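Local coordinates for protein exodeoxyribonuclease III (PDB 2JC4) that probably acts as a metal-dependent 3'-5' exonuclease on double-stranded DNA in DNA repair, using magnesium or manganese ions, at residues 104-108 with 119-124; 147-151 with 166-170; 138-142 with 222-226. The contacts are given in a common frame with arbitrary orientation. Numbering follows the deposited sequence.

In the fold
Interactions 1 and 2 meet near the predicted active site; interaction 3 lies at the far end of the same sheet. The centres of interactions 1 and 2 are about 11 Å apart. Two hydrogen bonds join them: K120 NZ to N148 O (2.8 Å) and N148 ND2 to C106 O (2.9 Å). N108 and H167 also hold the same acetate ion. The side chain of Y105, in interaction 1, is about 6 Å from the bound magnesium, and that of N148, in interaction 2, about 8 Å. The centre of interaction 3 is about 23 Å from that of interaction 1 and about 24 Å from that of interaction 2. It ties strand 141-144, neighbour of strand 99-105, to S222 and the short helix 223-226.

Interaction 1 (104-108 with 119-124); sequences VYCVN and YKEQWF. With ACT (acetate ion), chain F.
This is a buried contact between the end of a strand and the helix that follows it. Strand 99-105 runs into a loop at C106, and segment 119-124 belongs to helix 115-135. Both are part of the beta-alpha-beta unit completed by strand 141-144. V104 and Y105 are extended, and the chain turns at N108 (phi/psi -59/-57). The helix is regular, with W123 N bonded to Y119 O and F124 N to K120 O, both at 2.9 Å. The nearest CA atoms are those of V107 and K120, 5.2 Å apart.

V107 (chi1 t) is the centre of the packing. Its CG2 makes two CH-pi contacts over ring faces, 3.8 Å from the centroids of both the Y119 ring and the five-membered W123 ring. Both aromatic residues have chi1 t. C106 (chi1 m) places SG 3.4 Å from W123 CZ3 and CB 3.5 Å from F124 CZ. The sulfur lies obliquely to both rings, 4.5 Å from the centroids of the W123 six-membered ring and the F124 ring.

K120 is fully extended. Its NZ donates to N108 O (2.8 Å), with a salt bridge to E172 and a hydrogen bond to N148 O. The CA-to-CB bond of Y105 points away from the helix, and the Y105 side chain touches E34, a magnesium ligand, consistent with its predicted active-site role. N108 OD1 is hydrogen-bonded to E110 N, and N108 ND2 donates to O of an acetate (3.1 Å), probably a crystallisation component.

The chemistry is mainly apolar and aromatic. One buried lysine binds the loop backbone, while its charge is met by E172.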
loop_
_atom_site.group_PDB
_atom_site.type_symbol
_atom_site.label_atom_id
_atom_site.label_comp_id
_atom_site.label_asym_id
_atom_site.label_seq_id
_atom_site.Cartn_x
_atom_site.Cartn_y
_atom_site.Cartn_z
ATOM N N VAL A 104 -0.009 -2.859 4.159
ATOM C CA VAL A 104 -0.783 -3.982 3.671
ATOM C C VAL A 104 -0.515 -4.263 2.188
ATOM O O VAL A 104 -0.422 -3.350 1.367
ATOM C CB VAL A 104 -2.322 -3.734 3.899
ATOM C CG1 VAL A 104 -2.676 -3.888 5.368
ATOM C CG2 VAL A 104 -2.821 -2.320 3.322
ATOM N N TYR A 105 -0.390 -5.534 1.867
ATOM C CA TYR A 105 -0.506 -5.982 0.498
ATOM C C TYR A 105 -1.798 -6.818 0.476
ATOM O O TYR A 105 -1.785 -8.002 0.858
ATOM C CB TYR A 105 0.730 -6.816 0.051
ATOM C CG TYR A 105 0.433 -7.452 -1.278
ATOM C CD1 TYR A 105 -0.073 -6.670 -2.321
ATOM C CD2 TYR A 105 0.568 -8.845 -1.481
ATOM C CE1 TYR A 105 -0.409 -7.249 -3.569
ATOM C CE2 TYR A 105 0.246 -9.424 -2.739
ATOM C CZ TYR A 105 -0.262 -8.611 -3.750
ATOM O OH TYR A 105 -0.646 -9.136 -4.974
ATOM N N CYS A 106 -2.926 -6.188 0.111
ATOM C CA CYS A 106 -4.235 -6.807 0.294
ATOM C C CYS A 106 -4.472 -7.846 -0.782
ATOM O O CYS A 106 -3.919 -7.755 -1.901
ATOM C CB CYS A 106 -5.371 -5.781 0.231
ATOM S SG CYS A 106 -5.263 -4.530 1.546
ATOM N N VAL A 107 -5.331 -8.797 -0.455
ATOM C CA VAL A 107 -5.681 -9.867 -1.396
ATOM C C VAL A 107 -6.220 -9.313 -2.723
ATOM O O VAL A 107 -7.188 -8.548 -2.747
ATOM C CB VAL A 107 -6.699 -10.863 -0.778
ATOM C CG1 VAL A 107 -6.936 -12.042 -1.717
ATOM C CG2 VAL A 107 -6.195 -11.348 0.585
ATOM N N ASN A 108 -5.613 -9.742 -3.827
ATOM C CA ASN A 108 -6.093 -9.375 -5.142
ATOM C C ASN A 108 -7.540 -9.827 -5.354
ATOM O O ASN A 108 -8.414 -9.000 -5.651
ATOM C CB ASN A 108 -5.152 -9.914 -6.236
ATOM C CG ASN A 108 -5.615 -9.519 -7.654
ATOM O OD1 ASN A 108 -6.680 -9.948 -8.114
ATOM N ND2 ASN A 108 -4.837 -8.671 -8.313
ATOM N N TYR A 119 -11.536 -15.648 0.066
ATOM C CA TYR A 119 -10.327 -15.328 0.844
ATOM C C TYR A 119 -10.252 -13.822 1.027
ATOM O O TYR A 119 -10.114 -13.355 2.147
ATOM C CB TYR A 119 -9.070 -15.905 0.200
ATOM C CG TYR A 119 -7.719 -15.482 0.776
ATOM C CD1 TYR A 119 -7.478 -15.455 2.167
ATOM C CD2 TYR A 119 -6.666 -15.148 -0.085
ATOM C CE1 TYR A 119 -6.203 -15.059 2.674
ATOM C CE2 TYR A 119 -5.422 -14.769 0.398
ATOM C CZ TYR A 119 -5.206 -14.713 1.786
ATOM O OH TYR A 119 -3.963 -14.353 2.235
ATOM N N LYS A 120 -10.384 -13.058 -0.059
ATOM C CA LYS A 120 -10.337 -11.598 0.031
ATOM C C LYS A 120 -11.321 -11.065 1.078
ATOM O O LYS A 120 -10.966 -10.196 1.880
ATOM C CB LYS A 120 -10.615 -10.925 -1.328
ATOM C CG LYS A 120 -10.290 -9.429 -1.361
ATOM C CD LYS A 120 -10.477 -8.841 -2.785
ATOM C CE LYS A 120 -9.922 -7.395 -2.893
ATOM N NZ LYS A 120 -9.806 -6.920 -4.310
ATOM N N GLU A 121 -12.567 -11.562 1.044
ATOM C CA GLU A 121 -13.603 -11.116 1.989
ATOM C C GLU A 121 -13.183 -11.391 3.424
ATOM O O GLU A 121 -13.286 -10.524 4.274
ATOM C CB GLU A 121 -14.943 -11.802 1.682
ATOM C CG GLU A 121 -16.110 -11.421 2.610
ATOM C CD GLU A 121 -17.383 -12.193 2.277
ATOM O OE1 GLU A 121 -17.343 -13.183 1.527
ATOM O OE2 GLU A 121 -18.439 -11.781 2.767
ATOM N N GLN A 122 -12.713 -12.609 3.698
ATOM C CA GLN A 122 -12.413 -12.986 5.091
ATOM C C GLN A 122 -11.186 -12.205 5.576
ATOM O O GLN A 122 -11.086 -11.845 6.760
ATOM C CB GLN A 122 -12.120 -14.487 5.172
ATOM C CG GLN A 122 -13.250 -15.411 4.610
ATOM C CD GLN A 122 -12.798 -16.885 4.402
ATOM O OE1 GLN A 122 -11.689 -17.169 3.913
ATOM N NE2 GLN A 122 -13.674 -17.822 4.770
ATOM N N TRP A 123 -10.240 -12.001 4.666
ATOM C CA TRP A 123 -8.982 -11.320 4.953
ATOM C C TRP A 123 -9.282 -9.835 5.281
ATOM O O TRP A 123 -8.784 -9.278 6.265
ATOM C CB TRP A 123 -8.009 -11.491 3.764
ATOM C CG TRP A 123 -6.644 -10.955 4.034
ATOM C CD1 TRP A 123 -5.557 -11.648 4.523
ATOM C CD2 TRP A 123 -6.224 -9.614 3.869
ATOM N NE1 TRP A 123 -4.475 -10.799 4.648
ATOM C CE2 TRP A 123 -4.874 -9.541 4.278
ATOM C CE3 TRP A 123 -6.865 -8.449 3.450
ATOM C CZ2 TRP A 123 -4.157 -8.352 4.261
ATOM C CZ3 TRP A 123 -6.134 -7.267 3.426
ATOM C CH2 TRP A 123 -4.801 -7.238 3.817
ATOM N N PHE A 124 -10.104 -9.182 4.465
ATOM C CA PHE A 124 -10.485 -7.797 4.792
ATOM C C PHE A 124 -11.226 -7.642 6.134
ATOM O O PHE A 124 -11.048 -6.624 6.849
ATOM C CB PHE A 124 -11.275 -7.171 3.641
ATOM C CG PHE A 124 -10.399 -6.452 2.642
ATOM C CD1 PHE A 124 -9.832 -7.137 1.554
ATOM C CD2 PHE A 124 -10.114 -5.103 2.812
ATOM C CE1 PHE A 124 -9.012 -6.505 0.633
ATOM C CE2 PHE A 124 -9.276 -4.434 1.885
ATOM C CZ PHE A 124 -8.741 -5.121 0.791
HETATM C C ACT F . -3.902 -6.234 -10.653
HETATM O O ACT F . -4.914 -6.931 -10.877
HETATM O OXT ACT F . -2.776 -6.753 -10.866
HETATM C CH3 ACT F . -4.109 -4.854 -10.142
#

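Interaction 2 (147-151 with 166-170); sequences FNIAP and IHCSS. With ACT (acetate ion), chain F.
Both segments lie in the long loop between strand 141-144 and helix 170-180, which begins at S170. The nearest CA pairs are I149 with H167 (4.4 Å) and A150 with C168 (5.4 Å). N148 and H167 have positive phi (54/30 and 80/-33); I149 is extended (-141/131). One backbone hydrogen bond joins the two segments, A150 N to H167 O, 2.8 Å and nearly straight at 177°. I149 CA adds a CA-H...O contact to H167 O at 3.5 Å.

The H167 side chain (chi1 m, chi2 -49°) provides the second bond, ND1 to N148 O at 2.9 Å. Its other nitrogen, NE2, donates to an acetate O at 2.7 Å. N148 OD1 is 3.1 Å from H167 CE1. N148 ND2 is bonded to C106 O, and K120 NZ also donates to N148 O. A150 CB packs on C168 SG (3.9 Å), whose disulfide to C156 further ties down the loop. S169 is the N-cap of helix 170-180; its OG caps a first-turn backbone N and also bonds the E172 side chain.

N148 is a predicted transition-state stabiliser and magnesium ligand. With both ring nitrogens donating, H167 is consistent with a protonated imidazolium beside the acetate.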
loop_
_atom_site.group_PDB
_atom_site.type_symbol
_atom_site.label_atom_id
_atom_site.label_comp_id
_atom_site.label_asym_id
_atom_site.label_seq_id
_atom_site.Cartn_x
_atom_site.Cartn_y
_atom_site.Cartn_z
ATOM N N PHE A 147 -4.355 -1.870 -1.881
ATOM C CA PHE A 147 -5.609 -2.369 -1.359
ATOM C C PHE A 147 -6.297 -3.227 -2.412
ATOM O O PHE A 147 -7.195 -3.961 -2.066
ATOM C CB PHE A 147 -6.550 -1.228 -0.913
ATOM C CG PHE A 147 -6.097 -0.538 0.330
ATOM C CD1 PHE A 147 -5.063 0.409 0.257
ATOM C CD2 PHE A 147 -6.692 -0.824 1.579
ATOM C CE1 PHE A 147 -4.588 1.046 1.400
ATOM C CE2 PHE A 147 -6.229 -0.167 2.735
ATOM C CZ PHE A 147 -5.178 0.783 2.629
ATOM N N ASN A 148 -5.841 -3.168 -3.670
ATOM C CA ASN A 148 -6.489 -3.940 -4.740
ATOM C C ASN A 148 -7.984 -3.663 -4.811
ATOM O O ASN A 148 -8.761 -4.508 -5.206
ATOM C CB ASN A 148 -6.224 -5.447 -4.562
ATOM C CG ASN A 148 -4.980 -5.896 -5.290
ATOM O OD1 ASN A 148 -4.833 -5.648 -6.513
ATOM N ND2 ASN A 148 -4.069 -6.544 -4.571
ATOM N N ILE A 149 -8.352 -2.436 -4.433
ATOM C CA ILE A 149 -9.724 -1.953 -4.523
ATOM C C ILE A 149 -9.652 -0.491 -4.973
ATOM O O ILE A 149 -8.889 0.350 -4.405
ATOM C CB ILE A 149 -10.514 -2.063 -3.183
ATOM C CG1 ILE A 149 -10.666 -3.527 -2.723
ATOM C CG2 ILE A 149 -11.934 -1.339 -3.320
ATOM C CD1 ILE A 149 -11.210 -3.621 -1.292
ATOM N N ALA A 150 -10.470 -0.208 -5.987
ATOM C CA ALA A 150 -10.643 1.111 -6.572
ATOM C C ALA A 150 -11.934 1.697 -5.986
ATOM O O ALA A 150 -13.031 1.232 -6.291
ATOM C CB ALA A 150 -10.738 0.976 -8.086
ATOM N N PRO A 151 -11.805 2.681 -5.088
ATOM C CA PRO A 151 -12.962 3.086 -4.275
ATOM C C PRO A 151 -14.229 3.563 -4.995
ATOM O O PRO A 151 -15.323 3.320 -4.476
ATOM C CB PRO A 151 -12.390 4.209 -3.401
ATOM C CG PRO A 151 -10.939 3.814 -3.221
ATOM C CD PRO A 151 -10.586 3.392 -4.669
ATOM N N ILE A 166 -13.500 -7.445 -10.822
ATOM C CA ILE A 166 -12.479 -7.417 -9.765
ATOM C C ILE A 166 -11.901 -5.985 -9.630
ATOM O O ILE A 166 -11.744 -5.262 -10.620
ATOM C CB ILE A 166 -11.382 -8.533 -10.002
ATOM C CG1 ILE A 166 -10.555 -8.839 -8.719
ATOM C CG2 ILE A 166 -10.479 -8.173 -11.213
ATOM C CD1 ILE A 166 -11.368 -9.398 -7.482
ATOM N N HIS A 167 -11.623 -5.587 -8.395
ATOM C CA HIS A 167 -11.120 -4.263 -8.020
ATOM C C HIS A 167 -12.155 -3.161 -7.939
ATOM O O HIS A 167 -12.004 -2.252 -7.127
ATOM C CB HIS A 167 -9.926 -3.770 -8.875
ATOM C CG HIS A 167 -8.811 -4.752 -8.991
ATOM N ND1 HIS A 167 -8.260 -5.391 -7.897
ATOM C CD2 HIS A 167 -8.160 -5.236 -10.083
ATOM C CE1 HIS A 167 -7.307 -6.212 -8.308
ATOM N NE2 HIS A 167 -7.219 -6.130 -9.627
ATOM N N CYS A 168 -13.184 -3.237 -8.784
ATOM C CA CYS A 168 -14.173 -2.163 -8.916
ATOM C C CYS A 168 -15.617 -2.543 -8.548
ATOM O O CYS A 168 -16.557 -1.803 -8.883
ATOM C CB CYS A 168 -14.153 -1.650 -10.363
ATOM S SG CYS A 168 -12.518 -1.128 -10.895
ATOM N N SER A 169 -15.802 -3.685 -7.892
ATOM C CA SER A 169 -17.154 -4.139 -7.524
ATOM C C SER A 169 -17.735 -3.390 -6.328
ATOM O O SER A 169 -17.006 -2.865 -5.452
ATOM C CB SER A 169 -17.202 -5.668 -7.263
ATOM O OG SER A 169 -16.570 -5.998 -6.027
ATOM N N SER A 170 -19.055 -3.329 -6.298
ATOM C CA SER A 170 -19.794 -2.725 -5.187
ATOM C C SER A 170 -19.423 -3.351 -3.839
ATOM O O SER A 170 -19.206 -2.638 -2.829
ATOM C CB SER A 170 -21.304 -2.800 -5.464
ATOM O OG SER A 170 -21.761 -4.158 -5.582
HETATM C C ACT F . -3.902 -6.234 -10.653
HETATM O O ACT F . -4.914 -6.931 -10.877
HETATM O OXT ACT F . -2.776 -6.753 -10.866
HETATM C CH3 ACT F . -4.109 -4.854 -10.142
#

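Interaction 3 (138-142 with 222-226); sequences HGKLV and SPAMA
The hydroxyl of S222 (chi1 p) is the polar centre of this contact. Its OG donates to G139 O at 2.6 Å and accepts from L141 N at 3.0 Å (160°). The S222 backbone N donates to L141 O at 3.0 Å (160°). A water gives a further bridge: it donates to G139 O (2.7 Å) and accepts from A224 N (3.1 Å).

The nearest CA pairs are L141 with S222 (5.4 Å) and K140 with A224 (5.8 Å). G139 bends the chain (phi/psi -68/-30) before K140 and L141 become extended. S222 sits at the N-cap position of the short helix 223-226, but its hydroxyl is spent on segment 138-142 and makes no capping bond. Its carbonyl O accepts from A226 N at 2.8 Å.

A224 CB lies 3.5 Å from G139 O and 4.3 Å from K140 CG. M225 (chi1, chi2 and chi3 all m) folds along the strand. Its SD is 3.9 Å from K140 CB, its CG 3.9 Å from L141 N and its CE 3.9 Å from V142 CG2. V142 also touches I219, while L141 contacts strand 99-105 and helix 115-135.

The contact continues the antiparallel pairing of strands 141-144 and 217-221 to S222. It lies at one end of two interior strands of a sheet of the DNase I-like fold, where strand 141-144 starts and strand 217-221 runs into helix 223-226.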
loop_
_atom_site.group_PDB
_atom_site.type_symbol
_atom_site.label_atom_id
_atom_site.label_comp_id
_atom_site.label_asym_id
_atom_site.label_seq_id
_atom_site.Cartn_x
_atom_site.Cartn_y
_atom_site.Cartn_z
ATOM N N HIS A 138 -3.333 4.551 19.103
ATOM C CA HIS A 138 -2.433 5.435 18.359
ATOM C C HIS A 138 -3.210 6.519 17.653
ATOM O O HIS A 138 -3.854 6.265 16.622
ATOM C CB HIS A 138 -1.635 4.655 17.296
ATOM C CG HIS A 138 -0.885 3.484 17.839
ATOM N ND1 HIS A 138 0.375 3.594 18.386
ATOM C CD2 HIS A 138 -1.215 2.172 17.903
ATOM C CE1 HIS A 138 0.788 2.399 18.767
ATOM N NE2 HIS A 138 -0.152 1.517 18.475
ATOM N N GLY A 139 -3.107 7.742 18.166
ATOM C CA GLY A 139 -3.788 8.915 17.558
ATOM C C GLY A 139 -3.157 9.251 16.205
ATOM O O GLY A 139 -3.820 9.761 15.288
ATOM N N LYS A 140 -1.866 8.962 16.062
ATOM C CA LYS A 140 -1.265 9.161 14.754
ATOM C C LYS A 140 -1.157 7.765 14.127
ATOM O O LYS A 140 -0.370 6.945 14.561
ATOM C CB LYS A 140 0.077 9.859 14.885
ATOM C CG LYS A 140 -0.061 11.282 15.374
ATOM C CD LYS A 140 1.311 11.933 15.464
ATOM C CE LYS A 140 1.206 13.437 15.803
ATOM N NZ LYS A 140 2.577 14.023 15.910
ATOM N N LEU A 141 -2.009 7.481 13.148
ATOM C CA LEU A 141 -1.981 6.147 12.546
ATOM C C LEU A 141 -2.153 6.258 11.041
ATOM O O LEU A 141 -2.946 7.061 10.573
ATOM C CB LEU A 141 -3.022 5.218 13.205
ATOM C CG LEU A 141 -3.139 3.773 12.641
ATOM C CD1 LEU A 141 -3.383 2.738 13.788
ATOM C CD2 LEU A 141 -4.201 3.655 11.503
ATOM N N VAL A 142 -1.357 5.479 10.302
ATOM C CA VAL A 142 -1.431 5.442 8.823
ATOM C C VAL A 142 -1.584 4.010 8.371
ATOM O O VAL A 142 -0.725 3.171 8.637
ATOM C CB VAL A 142 -0.184 6.093 8.132
ATOM C CG1 VAL A 142 -0.346 6.108 6.638
ATOM C CG2 VAL A 142 0.004 7.542 8.568
ATOM N N SER A 222 -5.501 8.652 10.251
ATOM C CA SER A 222 -6.317 9.070 11.384
ATOM C C SER A 222 -6.502 10.598 11.337
ATOM O O SER A 222 -5.727 11.313 10.662
ATOM C CB SER A 222 -5.610 8.712 12.703
ATOM O OG SER A 222 -4.351 9.353 12.757
ATOM N N PRO A 223 -7.510 11.116 12.062
ATOM C CA PRO A 223 -7.730 12.561 11.998
ATOM C C PRO A 223 -6.535 13.427 12.358
ATOM O O PRO A 223 -6.353 14.457 11.716
ATOM C CB PRO A 223 -8.866 12.809 13.004
ATOM C CG PRO A 223 -9.479 11.546 13.258
ATOM C CD PRO A 223 -8.512 10.437 12.897
ATOM N N ALA A 224 -5.735 13.031 13.357
ATOM C CA ALA A 224 -4.564 13.836 13.761
ATOM C C ALA A 224 -3.596 13.989 12.595
ATOM O O ALA A 224 -2.962 15.029 12.443
ATOM C CB ALA A 224 -3.845 13.219 14.987
ATOM N N MET A 225 -3.493 12.941 11.773
ATOM C CA MET A 225 -2.698 12.988 10.543
ATOM C C MET A 225 -3.402 13.770 9.421
ATOM O O MET A 225 -2.773 14.556 8.709
ATOM C CB MET A 225 -2.313 11.558 10.093
ATOM C CG MET A 225 -1.404 10.778 11.099
ATOM S SD MET A 225 0.217 11.541 11.409
ATOM C CE MET A 225 1.162 10.964 9.973
ATOM N N ALA A 226 -4.711 13.581 9.276
ATOM C CA ALA A 226 -5.499 14.361 8.291
ATOM C C ALA A 226 -5.342 15.869 8.497
ATOM O O ALA A 226 -5.207 16.627 7.534
ATOM C CB ALA A 226 -6.983 13.971 8.345
HETATM O O HOH W 1 -6.277 10.803 15.416
#